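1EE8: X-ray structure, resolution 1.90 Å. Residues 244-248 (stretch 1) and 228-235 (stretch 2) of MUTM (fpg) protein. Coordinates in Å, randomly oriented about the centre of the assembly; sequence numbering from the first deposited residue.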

ATOM      1  N   PRO A 244      20.646  43.879  25.201  1.00 37.94           N
ATOM      2  CA  PRO A 244      19.534  43.467  24.330  1.00 37.24           C
ATOM      3  C   PRO A 244      19.865  42.335  23.353  1.00 36.01           C
ATOM      4  O   PRO A 244      20.786  42.451  22.544  1.00 35.50           O
ATOM      5  CB  PRO A 244      19.175  44.757  23.591  1.00 37.59           C
ATOM      6  CG  PRO A 244      19.513  45.822  24.591  1.00 38.03           C
ATOM      7  CD  PRO A 244      20.842  45.340  25.136  1.00 38.12           C
ATOM      8  N   VAL A 245      19.101  41.247  23.419  1.00 35.15           N
ATOM      9  CA  VAL A 245      19.319  40.122  22.517  1.00 33.99           C
ATOM     10  C   VAL A 245      19.009  40.563  21.088  1.00 34.97           C
ATOM     11  O   VAL A 245      17.993  41.213  20.838  1.00 34.63           O
ATOM     12  CB  VAL A 245      18.410  38.929  22.876  1.00 32.95           C
ATOM     13  CG1 VAL A 245      18.552  37.835  21.834  1.00 33.52           C
ATOM     14  CG2 VAL A 245      18.769  38.395  24.256  1.00 32.70           C
ATOM     15  N   GLU A 246      19.886  40.216  20.154  1.00 35.47           N
ATOM     16  CA  GLU A 246      19.689  40.580  18.756  1.00 37.58           C
ATOM     17  C   GLU A 246      19.262  39.398  17.895  1.00 38.71           C
ATOM     18  O   GLU A 246      19.426  38.234  18.276  1.00 36.76           O
ATOM     19  CB  GLU A 246      20.971  41.170  18.171  1.00 38.61           C
ATOM     20  CG  GLU A 246      21.411  42.460  18.825  1.00 40.64           C
ATOM     21  CD  GLU A 246      22.503  43.151  18.040  1.00 42.08           C
ATOM     22  OE1 GLU A 246      23.052  44.150  18.551  1.00 43.62           O
ATOM     23  OE2 GLU A 246      22.809  42.696  16.911  1.00 42.46           O
ATOM     24  N   ARG A 247      18.723  39.711  16.721  1.00 39.96           N
ATOM     25  CA  ARG A 247      18.272  38.685  15.795  1.00 41.54           C
ATOM     26  C   ARG A 247      18.644  39.036  14.362  1.00 42.56           C
ATOM     27  O   ARG A 247      18.024  39.901  13.747  1.00 42.35           O
ATOM     28  CB  ARG A 247      16.757  38.504  15.914  1.00 42.04           C
ATOM     29  CG  ARG A 247      16.152  37.550  14.893  1.00 43.23           C
ATOM     30  CD  ARG A 247      14.694  37.274  15.228  1.00 44.78           C
ATOM     31  NE  ARG A 247      14.013  36.505  14.191  1.00 45.95           N
ATOM     32  CZ  ARG A 247      13.537  37.023  13.063  1.00 46.37           C
ATOM     33  NH1 ARG A 247      12.935  36.243  12.177  1.00 46.61           N
ATOM     34  NH2 ARG A 247      13.650  38.323  12.826  1.00 46.98           N
ATOM     35  N   ARG A 248      19.670  38.370  13.844  1.00 43.73           N
ATOM     36  CA  ARG A 248      20.116  38.596  12.473  1.00 45.94           C
ATOM     37  C   ARG A 248      19.390  37.645  11.533  1.00 46.47           C
ATOM     38  O   ARG A 248      19.288  36.448  11.802  1.00 46.37           O
ATOM     39  CB  ARG A 248      21.627  38.373  12.348  1.00 45.79           C
ATOM     40  CG  ARG A 248      22.468  39.515  12.883  1.00 47.28           C
ATOM     41  CD  ARG A 248      23.366  40.081  11.792  1.00 47.22           C
ATOM     42  NE  ARG A 248      24.527  39.238  11.521  1.00 47.44           N
ATOM     43  CZ  ARG A 248      25.624  39.217  12.273  1.00 47.41           C
ATOM     44  NH1 ARG A 248      25.710  39.993  13.346  1.00 47.72           N
ATOM     45  NH2 ARG A 248      26.639  38.430  11.947  1.00 47.26           N
TER
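Stretch 2 (228-235) HAVYGREG

A single direct hydrogen bond joins the two stretches, and it is a short one: Gly235 N donates to Val245 O over 2.7 Å in a nearly straight arrangement, with an N-H...O angle of 166°. The same carbonyl oxygen also lies 3.5 Å from Glu234 CA in a CA-H...O contact, so Val245 O receives two consecutive residues of stretch 2. Stretch 2 has no regular helix or strand, whereas stretch 1 enters a strand at Glu246, and no second direct hydrogen bond follows. The nearest CA pairs are Pro244 with Gly235 (CA to CA 4.9 Å) and Val245 with Glu234 (CA to CA 5.0 Å); the pairing thus runs in opposite order along the two segments.

Stretch 2 reaches this position through a type II beta turn from Val230 to Arg233, closed by Arg233 N to Val230 O at 3.1 Å. Gly232 occupies the turn with a positive phi of 65°, which favours glycine. Gly235 also has positive phi (94°), and at its backbone angles a CB would be jammed against the preceding carbonyl oxygen.

Val245, a buried residue with chi1 in t, points its CB toward stretch 2 and packs against the turn. Its CB lies 3.4 Å from Arg233 O, while its CG1 is 3.7 Å from Val230 O and 3.9 Å from Val230 CB. Its CG2 approaches Arg233 NH1 at 3.8 Å; that nitrogen is held within stretch 2 by a hydrogen bond to Ala229 O (2.8 Å).

Further along, the extended Glu234 side chain lies beside Arg247, with Arg247 CB 3.5 Å from Glu234 CD. Arg247 NH2 and Glu234 OE2 are 4.1 Å apart, beyond a salt bridge. A water links the Arg247 backbone to the Glu234 carboxylate, accepting from Arg247 N (3.0 Å from the water O) and donating to Glu234 OE1 (3.1 Å from the water O).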

ATOM      1  N   HIS A 228      14.837  29.322  27.788  1.00 29.36           N
ATOM      2  CA  HIS A 228      15.386  30.006  26.620  1.00 28.22           C
ATOM      3  C   HIS A 228      16.155  31.259  27.008  1.00 28.02           C
ATOM      4  O   HIS A 228      15.653  32.108  27.747  1.00 27.55           O
ATOM      5  CB  HIS A 228      14.282  30.386  25.635  1.00 28.17           C
ATOM      6  CG  HIS A 228      13.685  29.216  24.917  1.00 27.63           C
ATOM      7  ND1 HIS A 228      12.741  29.356  23.925  1.00 28.27           N
ATOM      8  CD2 HIS A 228      13.883  27.885  25.064  1.00 27.43           C
ATOM      9  CE1 HIS A 228      12.381  28.160  23.491  1.00 29.60           C
ATOM     10  NE2 HIS A 228      13.060  27.250  24.166  1.00 27.12           N
ATOM     11  N   ALA A 229      17.374  31.371  26.491  1.00 25.87           N
ATOM     12  CA  ALA A 229      18.225  32.510  26.780  1.00 25.07           C
ATOM     13  C   ALA A 229      18.148  33.557  25.680  1.00 24.61           C
ATOM     14  O   ALA A 229      18.127  34.754  25.960  1.00 24.34           O
ATOM     15  CB  ALA A 229      19.669  32.050  26.953  1.00 24.90           C
ATOM     16  N   VAL A 230      18.099  33.105  24.430  1.00 23.61           N
ATOM     17  CA  VAL A 230      18.064  34.032  23.310  1.00 22.83           C
ATOM     18  C   VAL A 230      16.980  33.775  22.267  1.00 23.75           C
ATOM     19  O   VAL A 230      16.492  34.717  21.641  1.00 24.19           O
ATOM     20  CB  VAL A 230      19.434  34.066  22.592  1.00 22.70           C
ATOM     21  CG1 VAL A 230      20.527  34.502  23.573  1.00 21.72           C
ATOM     22  CG2 VAL A 230      19.755  32.693  22.010  1.00 22.03           C
ATOM     23  N   TYR A 231      16.603  32.518  22.059  1.00 23.28           N
ATOM     24  CA  TYR A 231      15.578  32.240  21.064  1.00 24.27           C
ATOM     25  C   TYR A 231      14.245  32.905  21.389  1.00 25.14           C
ATOM     26  O   TYR A 231      13.738  32.801  22.508  1.00 23.68           O
ATOM     27  CB  TYR A 231      15.330  30.741  20.884  1.00 23.44           C
ATOM     28  CG  TYR A 231      14.420  30.511  19.701  1.00 24.14           C
ATOM     29  CD1 TYR A 231      14.932  30.479  18.404  1.00 24.05           C
ATOM     30  CD2 TYR A 231      13.032  30.473  19.864  1.00 24.22           C
ATOM     31  CE1 TYR A 231      14.088  30.423  17.295  1.00 25.00           C
ATOM     32  CE2 TYR A 231      12.180  30.424  18.766  1.00 25.42           C
ATOM     33  CZ  TYR A 231      12.714  30.402  17.485  1.00 25.72           C
ATOM     34  OH  TYR A 231      11.869  30.377  16.399  1.00 27.59           O
ATOM     35  N   GLY A 232      13.674  33.571  20.392  1.00 26.91           N
ATOM     36  CA  GLY A 232      12.402  34.246  20.584  1.00 29.61           C
ATOM     37  C   GLY A 232      12.445  35.400  21.575  1.00 31.62           C
ATOM     38  O   GLY A 232      11.393  35.905  21.980  1.00 32.87           O
ATOM     39  N   ARG A 233      13.646  35.831  21.966  1.00 31.81           N
ATOM     40  CA  ARG A 233      13.772  36.928  22.919  1.00 32.63           C
ATOM     41  C   ARG A 233      14.437  38.176  22.345  1.00 32.79           C
ATOM     42  O   ARG A 233      15.065  38.937  23.082  1.00 32.66           O
ATOM     43  CB  ARG A 233      14.539  36.461  24.161  1.00 32.92           C
ATOM     44  CG  ARG A 233      13.904  35.269  24.852  1.00 33.86           C
ATOM     45  CD  ARG A 233      14.555  34.971  26.192  1.00 35.37           C
ATOM     46  NE  ARG A 233      14.381  36.071  27.138  1.00 36.71           N
ATOM     47  CZ  ARG A 233      15.335  36.936  27.472  1.00 37.76           C
ATOM     48  NH1 ARG A 233      16.550  36.837  26.941  1.00 36.64           N
ATOM     49  NH2 ARG A 233      15.074  37.904  28.342  1.00 37.35           N
ATOM     50  N   GLU A 234      14.293  38.389  21.039  1.00 33.51           N
ATOM     51  CA  GLU A 234      14.886  39.558  20.386  1.00 35.32           C
ATOM     52  C   GLU A 234      14.470  40.847  21.093  1.00 35.15           C
ATOM     53  O   GLU A 234      13.282  41.116  21.264  1.00 35.24           O
ATOM     54  CB  GLU A 234      14.458  39.638  18.914  1.00 36.46           C
ATOM     55  CG  GLU A 234      15.053  40.834  18.166  1.00 38.15           C
ATOM     56  CD  GLU A 234      14.508  40.993  16.754  1.00 39.30           C
ATOM     57  OE1 GLU A 234      15.097  41.773  15.972  1.00 39.54           O
ATOM     58  OE2 GLU A 234      13.491  40.347  16.424  1.00 40.11           O
ATOM     59  N   GLY A 235      15.452  41.636  21.511  1.00 34.55           N
ATOM     60  CA  GLY A 235      15.147  42.883  22.183  1.00 34.84           C
ATOM     61  C   GLY A 235      15.114  42.779  23.693  1.00 34.85           C
ATOM     62  O   GLY A 235      15.257  43.787  24.380  1.00 35.52           O
TER
HETATM   63  O   HOH W   1      18.076  42.586  16.473  1.00 39.99           O